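Local coordinates for protein nidogen (PDB 1NPE) that probably helps link basement-membrane components, its six-bladed YWTD beta-propeller domain serving as a binding module for laminin, at residues 119-124 and 156-161; 146-151 and 179-184. One frame throughout, in Å; residues are numbered along the deposited sequence.

Both contacts involve the propeller blade built from strands 124-130, 135-140, 147-152 and 159-162: contact 1 through the loop entering it, contact 2 through the blade that follows. Their centres lie about 11 Å apart, and along the chain the segments alternate: 119-124, 146-151, 156-161, 179-184. Strands 147-152 and 159-162 are neighbours in the sheet. Within the blade the contacts are linked by a salt bridge from Arg-158 NH2 to Glu-149 OE2, 2.8 Å long. Reaching across to the next blade, Leu-161 CD2 packs on Leu-181 CD2 at 3.6 Å. The blade is thus tied to its entry loop and to its successor.

Contact 1. Residues 119-124 and 156-161. With CD (cadmium ion), chain C.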
ATOM      1  N   THR A 119      14.580  -1.413  -8.860  1.00 20.06           N
ATOM      2  CA  THR A 119      14.879  -2.819  -9.079  1.00 20.03           C
ATOM      3  C   THR A 119      14.780  -3.464  -7.707  1.00 19.99           C
ATOM      4  O   THR A 119      14.962  -2.788  -6.699  1.00 22.16           O
ATOM      5  CB  THR A 119      16.296  -3.036  -9.679  1.00 21.63           C
ATOM      6  OG1 THR A 119      17.283  -2.408  -8.851  1.00 20.57           O
ATOM      7  CG2 THR A 119      16.376  -2.461 -11.086  1.00 20.71           C
ATOM      8  N   GLY A 120      14.437  -4.749  -7.665  1.00 19.88           N
ATOM      9  CA  GLY A 120      14.305  -5.444  -6.395  1.00 18.98           C
ATOM     10  C   GLY A 120      13.115  -4.977  -5.556  1.00 19.15           C
ATOM     11  O   GLY A 120      13.060  -5.227  -4.349  1.00 20.93           O
ATOM     12  N   LEU A 121      12.188  -4.256  -6.179  1.00 16.41           N
ATOM     13  CA  LEU A 121      11.002  -3.763  -5.484  1.00 15.39           C
ATOM     14  C   LEU A 121       9.772  -4.409  -6.087  1.00 13.68           C
ATOM     15  O   LEU A 121       9.558  -4.340  -7.287  1.00 16.32           O
ATOM     16  CB  LEU A 121      10.882  -2.242  -5.602  1.00 11.21           C
ATOM     17  CG  LEU A 121      12.003  -1.408  -4.974  1.00 15.18           C
ATOM     18  CD1 LEU A 121      11.804   0.054  -5.326  1.00 10.67           C
ATOM     19  CD2 LEU A 121      12.039  -1.606  -3.463  1.00 12.18           C
ATOM     20  N   VAL A 122       8.972  -5.044  -5.244  1.00 14.49           N
ATOM     21  CA  VAL A 122       7.758  -5.713  -5.688  1.00 13.53           C
ATOM     22  C   VAL A 122       6.545  -5.099  -4.988  1.00 14.02           C
ATOM     23  O   VAL A 122       5.572  -4.727  -5.635  1.00 16.55           O
ATOM     24  CB  VAL A 122       7.845  -7.235  -5.412  1.00 12.79           C
ATOM     25  CG1 VAL A 122       6.498  -7.932  -5.693  1.00  9.99           C
ATOM     26  CG2 VAL A 122       8.948  -7.844  -6.284  1.00 11.97           C
ATOM     27  N   ASN A 123       6.609  -5.005  -3.664  1.00 14.22           N
ATOM     28  CA  ASN A 123       5.526  -4.418  -2.881  1.00 13.17           C
ATOM     29  C   ASN A 123       6.050  -3.449  -1.812  1.00 12.73           C
ATOM     30  O   ASN A 123       5.789  -3.622  -0.622  1.00 13.95           O
ATOM     31  CB  ASN A 123       4.655  -5.507  -2.235  1.00 12.81           C
ATOM     32  CG  ASN A 123       3.510  -5.974  -3.142  1.00 14.83           C
ATOM     33  OD1 ASN A 123       3.187  -7.158  -3.191  1.00 15.28           O
ATOM     34  ND2 ASN A 123       2.884  -5.040  -3.837  1.00  9.99           N
ATOM     35  N   PRO A 124       6.832  -2.431  -2.218  1.00 11.72           N
ATOM     36  CA  PRO A 124       7.325  -1.497  -1.201  1.00 12.07           C
ATOM     37  C   PRO A 124       6.111  -0.793  -0.612  1.00 11.83           C
ATOM     38  O   PRO A 124       5.098  -0.629  -1.290  1.00 12.11           O
ATOM     39  CB  PRO A 124       8.176  -0.524  -2.020  1.00 10.72           C
ATOM     40  CG  PRO A 124       7.447  -0.489  -3.337  1.00 11.56           C
ATOM     41  CD  PRO A 124       7.212  -1.975  -3.565  1.00 11.17           C
ATOM     42  N   THR A 156      22.888   6.047  -2.283  1.00 21.22           N
ATOM     43  CA  THR A 156      23.985   5.090  -2.196  1.00 22.83           C
ATOM     44  C   THR A 156      23.795   4.159  -1.001  1.00 23.83           C
ATOM     45  O   THR A 156      22.867   4.324  -0.200  1.00 23.37           O
ATOM     46  CB  THR A 156      25.377   5.787  -2.038  1.00 24.22           C
ATOM     47  OG1 THR A 156      25.484   6.381  -0.735  1.00 24.35           O
ATOM     48  CG2 THR A 156      25.575   6.863  -3.108  1.00 22.86           C
ATOM     49  N   ASN A 157      24.659   3.150  -0.929  1.00 23.65           N
ATOM     50  CA  ASN A 157      24.677   2.195   0.167  1.00 23.89           C
ATOM     51  C   ASN A 157      23.378   1.449   0.487  1.00 23.55           C
ATOM     52  O   ASN A 157      23.001   1.306   1.652  1.00 22.08           O
ATOM     53  CB  ASN A 157      25.226   2.887   1.418  1.00 24.90           C
ATOM     54  CG  ASN A 157      26.653   3.375   1.230  1.00 25.61           C
ATOM     55  OD1 ASN A 157      26.886   4.470   0.717  1.00 27.92           O
ATOM     56  ND2 ASN A 157      27.617   2.551   1.627  1.00 28.47           N
ATOM     57  N   ARG A 158      22.700   0.972  -0.552  1.00 22.88           N
ATOM     58  CA  ARG A 158      21.472   0.215  -0.361  1.00 22.66           C
ATOM     59  C   ARG A 158      21.834  -1.170   0.174  1.00 22.29           C
ATOM     60  O   ARG A 158      22.812  -1.776  -0.267  1.00 21.60           O
ATOM     61  CB  ARG A 158      20.712   0.073  -1.678  1.00 20.59           C
ATOM     62  CG  ARG A 158      19.445  -0.747  -1.550  1.00 19.69           C
ATOM     63  CD  ARG A 158      18.705  -0.853  -2.863  1.00 17.40           C
ATOM     64  NE  ARG A 158      17.503  -1.665  -2.723  1.00 18.47           N
ATOM     65  CZ  ARG A 158      16.700  -2.004  -3.727  1.00 17.09           C
ATOM     66  NH1 ARG A 158      16.964  -1.600  -4.964  1.00 12.04           N
ATOM     67  NH2 ARG A 158      15.626  -2.746  -3.488  1.00 15.54           N
ATOM     68  N   ARG A 159      21.059  -1.653   1.140  1.00 21.43           N
ATOM     69  CA  ARG A 159      21.302  -2.974   1.714  1.00 20.27           C
ATOM     70  C   ARG A 159      20.095  -3.474   2.494  1.00 19.21           C
ATOM     71  O   ARG A 159      19.279  -2.688   2.974  1.00 19.51           O
ATOM     72  CB  ARG A 159      22.539  -2.955   2.623  1.00 16.05           C
ATOM     73  CG  ARG A 159      22.399  -2.027   3.811  1.00 17.91           C
ATOM     74  CD  ARG A 159      23.710  -1.824   4.536  1.00 16.71           C
ATOM     75  NE  ARG A 159      23.529  -0.950   5.694  1.00 19.23           N
ATOM     76  CZ  ARG A 159      23.441  -1.373   6.953  1.00 17.71           C
ATOM     77  NH1 ARG A 159      23.523  -2.669   7.235  1.00 19.94           N
ATOM     78  NH2 ARG A 159      23.253  -0.498   7.930  1.00 15.10           N
ATOM     79  N   ILE A 160      19.991  -4.793   2.602  1.00 19.79           N
ATOM     80  CA  ILE A 160      18.907  -5.431   3.328  1.00 18.41           C
ATOM     81  C   ILE A 160      19.272  -5.454   4.806  1.00 17.65           C
ATOM     82  O   ILE A 160      20.383  -5.828   5.171  1.00 17.78           O
ATOM     83  CB  ILE A 160      18.671  -6.867   2.821  1.00 18.01           C
ATOM     84  CG1 ILE A 160      18.366  -6.838   1.323  1.00 18.62           C
ATOM     85  CG2 ILE A 160      17.518  -7.504   3.570  1.00 17.94           C
ATOM     86  CD1 ILE A 160      18.154  -8.206   0.694  1.00 18.16           C
ATOM     87  N   LEU A 161      18.336  -5.018   5.643  1.00 17.93           N
ATOM     88  CA  LEU A 161      18.528  -4.966   7.086  1.00 16.97           C
ATOM     89  C   LEU A 161      17.954  -6.216   7.770  1.00 17.43           C
ATOM     90  O   LEU A 161      18.563  -6.766   8.680  1.00 18.33           O
ATOM     91  CB  LEU A 161      17.860  -3.699   7.626  1.00 16.28           C
ATOM     92  CG  LEU A 161      18.608  -2.781   8.601  1.00 18.39           C
ATOM     93  CD1 LEU A 161      20.062  -2.566   8.191  1.00 13.76           C
ATOM     94  CD2 LEU A 161      17.873  -1.455   8.669  1.00 16.00           C
TER
HETATM   95 CD    CD C5001       4.654  -4.293  -7.720  1.00 25.29          CD
HETATM   96  O   HOH W   1       5.658  -6.355  -8.662  1.00 24.75           O
HETATM   97  O   HOH W   2       2.639  -5.401  -6.447  1.00 16.80           O
HETATM   98  O   HOH W   3       3.125  -3.972  -9.893  1.00 21.40           O
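Thr-119 meets Arg-158 through its backbone: its carbonyl O lies at the edge of the guanidinium group, almost in its plane, and takes two bonds from the terminal nitrogens. The bond from Arg-158 NH1 to Thr-119 O is 2.9 Å long and fairly straight at 160°; that from Arg-158 NH2 to the same oxygen is longer, 3.3 Å, and more bent. Arginine suits this place because it is long and forked. Its CG stands anti to the backbone N (chi1 178°) and the chain stays extended as far as NE, carrying the guanidinium from the turn just before strand 159-162 across to the loop. NH2 also forms a salt bridge with Glu-149, so the negative charge beside the group probably helps hold it in position.

Gly-120 follows with a positive phi of 69°, easiest for a residue without a side chain, and a CB placed there would come within 3.3 Å of Arg-158 NH2. Its carbonyl O accepts a bond from Lys-147 NZ. The loop joins two blades of a YWTD beta-propeller, running from the last strand of one to the innermost strand of the next, and Asp-140, closing the motif that names the fold, accepts hydrogen bonds from the backbone N-H groups of Val-122 and Asn-123, through OD2 and OD1 respectively.

Leu-121, buried, brings CD2 to 3.8 Å from Arg-158 NH2, crossing the arginine and packing on Trp-138. At Val-122 the carbonyl O binds the cadmium ion at 2.3 Å, a site completed by Ser-98 O, Asp-101 OD1 and three waters.

Contact 2. Residues 146-151 and 179-184; sequences PKIETS and SQLCWV
Ile-148 lies over one face of the Trp-183 indole, and this CH-pi contact is the heart of the meeting. Its CG1 sits 3.9 Å from the centroid of the six-membered ring of Trp-183, only 11° off the ring normal, while CD1 reaches to 3.8 Å from Trp-183 CD2, at the fusion of the two rings. The broad, flat indole is wide enough for both carbons. A beta-branched isoleucine favours the strand and offers two arms: with chi1 at -55° CG1 lies beside the backbone N and leads CD1 across the indole, leaving CG2 for a second partner. An alanine in place of Trp-183 would probably leave CG1 and CD1 of Ile-148 without the flat surface they rest on and open a gap between the strands.

The purely apolar part is smaller: the branched end of Leu-181 lets CD2 touch Ile-148 CG2 at 3.9 Å in buried surroundings, the two side chains passing in opposite directions. Side chains alone bridge the backbones, Ile-148 CA and Trp-183 CA being 8.5 Å apart, as expected where two sheets pack face to face. Cys-182, between the two packing residues, forms a disulfide with Cys-193.

Charge stays away from this interface. Glu-149 points away from the partner strand, and its OE2 makes a salt bridge with Lys-147 NZ at 3.3 Å and another with Arg-158 of the neighbouring turn.

Strand 147-152 lies between 135-140 and 159-162: Ile-148 packs on Thr-139, Leu-181 on Tyr-137 and Leu-161, and Trp-183 on Ala-162.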
ATOM      1  N   PRO A 146       9.901 -11.005   1.686  1.00 18.91           N
ATOM      2  CA  PRO A 146       9.661  -9.750   2.410  1.00 18.64           C
ATOM      3  C   PRO A 146      10.974  -9.206   2.980  1.00 18.20           C
ATOM      4  O   PRO A 146      11.864  -9.973   3.337  1.00 19.43           O
ATOM      5  CB  PRO A 146       8.707 -10.187   3.524  1.00 17.84           C
ATOM      6  CG  PRO A 146       9.155 -11.589   3.802  1.00 16.84           C
ATOM      7  CD  PRO A 146       9.312 -12.146   2.407  1.00 18.92           C
ATOM      8  N   LYS A 147      11.098  -7.889   3.077  1.00 17.69           N
ATOM      9  CA  LYS A 147      12.330  -7.318   3.601  1.00 19.10           C
ATOM     10  C   LYS A 147      12.233  -5.894   4.125  1.00 17.71           C
ATOM     11  O   LYS A 147      11.268  -5.177   3.857  1.00 18.81           O
ATOM     12  CB  LYS A 147      13.438  -7.407   2.546  1.00 21.22           C
ATOM     13  CG  LYS A 147      13.059  -6.811   1.208  1.00 26.01           C
ATOM     14  CD  LYS A 147      14.122  -7.033   0.144  1.00 29.20           C
ATOM     15  CE  LYS A 147      13.714  -6.338  -1.154  1.00 33.19           C
ATOM     16  NZ  LYS A 147      14.770  -6.380  -2.208  1.00 37.52           N
ATOM     17  N   ILE A 148      13.193  -5.548   4.975  1.00 16.21           N
ATOM     18  CA  ILE A 148      13.323  -4.209   5.531  1.00 16.50           C
ATOM     19  C   ILE A 148      14.656  -3.765   4.935  1.00 18.29           C
ATOM     20  O   ILE A 148      15.670  -4.450   5.099  1.00 19.33           O
ATOM     21  CB  ILE A 148      13.448  -4.214   7.080  1.00 15.79           C
ATOM     22  CG1 ILE A 148      12.273  -4.960   7.718  1.00 14.30           C
ATOM     23  CG2 ILE A 148      13.495  -2.785   7.608  1.00 14.30           C
ATOM     24  CD1 ILE A 148      10.924  -4.303   7.502  1.00 17.75           C
ATOM     25  N   GLU A 149      14.655  -2.669   4.188  1.00 18.73           N
ATOM     26  CA  GLU A 149      15.897  -2.195   3.583  1.00 19.18           C
ATOM     27  C   GLU A 149      16.267  -0.803   4.042  1.00 19.01           C
ATOM     28  O   GLU A 149      15.432  -0.047   4.545  1.00 18.34           O
ATOM     29  CB  GLU A 149      15.800  -2.172   2.053  1.00 22.01           C
ATOM     30  CG  GLU A 149      15.619  -3.514   1.367  1.00 25.77           C
ATOM     31  CD  GLU A 149      15.862  -3.431  -0.133  1.00 28.77           C
ATOM     32  OE1 GLU A 149      17.040  -3.461  -0.554  1.00 30.05           O
ATOM     33  OE2 GLU A 149      14.876  -3.335  -0.894  1.00 30.46           O
ATOM     34  N   THR A 150      17.535  -0.469   3.847  1.00 18.67           N
ATOM     35  CA  THR A 150      18.029   0.845   4.191  1.00 19.20           C
ATOM     36  C   THR A 150      18.995   1.310   3.117  1.00 19.62           C
ATOM     37  O   THR A 150      19.520   0.512   2.341  1.00 21.89           O
ATOM     38  CB  THR A 150      18.747   0.877   5.568  1.00 18.79           C
ATOM     39  OG1 THR A 150      19.041   2.233   5.909  1.00 18.13           O
ATOM     40  CG2 THR A 150      20.056   0.120   5.527  1.00 18.26           C
ATOM     41  N   SER A 151      19.189   2.617   3.055  1.00 19.88           N
ATOM     42  CA  SER A 151      20.127   3.216   2.118  1.00 19.33           C
ATOM     43  C   SER A 151      20.347   4.638   2.582  1.00 18.00           C
ATOM     44  O   SER A 151      19.653   5.117   3.486  1.00 18.33           O
ATOM     45  CB  SER A 151      19.563   3.224   0.692  1.00 18.22           C
ATOM     46  OG  SER A 151      18.676   4.315   0.488  1.00 19.84           O
ATOM     47  N   SER A 179      17.879   5.236  18.541  1.00 33.03           N
ATOM     48  CA  SER A 179      18.466   4.612  17.347  1.00 31.67           C
ATOM     49  C   SER A 179      17.750   3.280  17.106  1.00 30.07           C
ATOM     50  O   SER A 179      18.375   2.232  16.911  1.00 28.27           O
ATOM     51  CB  SER A 179      19.974   4.395  17.516  1.00 32.17           C
ATOM     52  OG  SER A 179      20.692   5.597  17.289  1.00 34.18           O
ATOM     53  N   GLN A 180      16.422   3.349  17.135  1.00 27.36           N
ATOM     54  CA  GLN A 180      15.585   2.177  16.984  1.00 23.82           C
ATOM     55  C   GLN A 180      14.660   2.231  15.774  1.00 20.62           C
ATOM     56  O   GLN A 180      13.895   3.184  15.586  1.00 16.70           O
ATOM     57  CB  GLN A 180      14.755   2.003  18.261  1.00 27.93           C
ATOM     58  CG  GLN A 180      14.540   0.570  18.719  1.00 34.47           C
ATOM     59  CD  GLN A 180      15.793  -0.082  19.286  1.00 37.24           C
ATOM     60  OE1 GLN A 180      15.785  -1.269  19.623  1.00 41.36           O
ATOM     61  NE2 GLN A 180      16.875   0.685  19.395  1.00 38.72           N
ATOM     62  N   LEU A 181      14.767   1.204  14.940  1.00 17.98           N
ATOM     63  CA  LEU A 181      13.922   1.068  13.767  1.00 15.95           C
ATOM     64  C   LEU A 181      12.906  -0.026  14.100  1.00 15.17           C
ATOM     65  O   LEU A 181      13.269  -1.163  14.387  1.00 14.18           O
ATOM     66  CB  LEU A 181      14.744   0.664  12.542  1.00 12.63           C
ATOM     67  CG  LEU A 181      13.961   0.459  11.240  1.00 12.34           C
ATOM     68  CD1 LEU A 181      13.351   1.777  10.788  1.00 12.86           C
ATOM     69  CD2 LEU A 181      14.864  -0.108  10.152  1.00 14.48           C
ATOM     70  N   CYS A 182      11.634   0.331  14.091  1.00 13.52           N
ATOM     71  CA  CYS A 182      10.590  -0.630  14.388  1.00 12.61           C
ATOM     72  C   CYS A 182       9.631  -0.772  13.217  1.00 11.92           C
ATOM     73  O   CYS A 182       9.380   0.185  12.500  1.00 13.41           O
ATOM     74  CB  CYS A 182       9.795  -0.185  15.610  1.00 13.99           C
ATOM     75  SG  CYS A 182      10.775   0.191  17.093  1.00 16.37           S
ATOM     76  N   TRP A 183       9.102  -1.973  13.029  1.00 10.50           N
ATOM     77  CA  TRP A 183       8.136  -2.221  11.972  1.00 11.06           C
ATOM     78  C   TRP A 183       7.005  -3.060  12.537  1.00 11.60           C
ATOM     79  O   TRP A 183       7.141  -3.629  13.617  1.00 11.16           O
ATOM     80  CB  TRP A 183       8.784  -2.925  10.771  1.00  9.99           C
ATOM     81  CG  TRP A 183       9.285  -4.310  11.023  1.00 11.54           C
ATOM     82  CD1 TRP A 183       8.556  -5.469  10.977  1.00 11.42           C
ATOM     83  CD2 TRP A 183      10.638  -4.697  11.297  1.00 10.83           C
ATOM     84  NE1 TRP A 183       9.375  -6.550  11.201  1.00 12.59           N
ATOM     85  CE2 TRP A 183      10.658  -6.107  11.399  1.00 10.90           C
ATOM     86  CE3 TRP A 183      11.837  -3.989  11.463  1.00 12.21           C
ATOM     87  CZ2 TRP A 183      11.829  -6.827  11.654  1.00 12.42           C
ATOM     88  CZ3 TRP A 183      13.006  -4.706  11.718  1.00 14.55           C
ATOM     89  CH2 TRP A 183      12.990  -6.113  11.810  1.00 15.01           C
ATOM     90  N   VAL A 184       5.863  -3.053  11.857  1.00 11.78           N
ATOM     91  CA  VAL A 184       4.710  -3.851  12.269  1.00 10.86           C
ATOM     92  C   VAL A 184       4.499  -4.857  11.142  1.00 11.69           C
ATOM     93  O   VAL A 184       4.563  -4.507   9.963  1.00 10.93           O
ATOM     94  CB  VAL A 184       3.449  -2.989  12.521  1.00 11.64           C
ATOM     95  CG1 VAL A 184       3.674  -2.092  13.730  1.00  9.99           C
ATOM     96  CG2 VAL A 184       3.098  -2.153  11.290  1.00  9.99           C
TER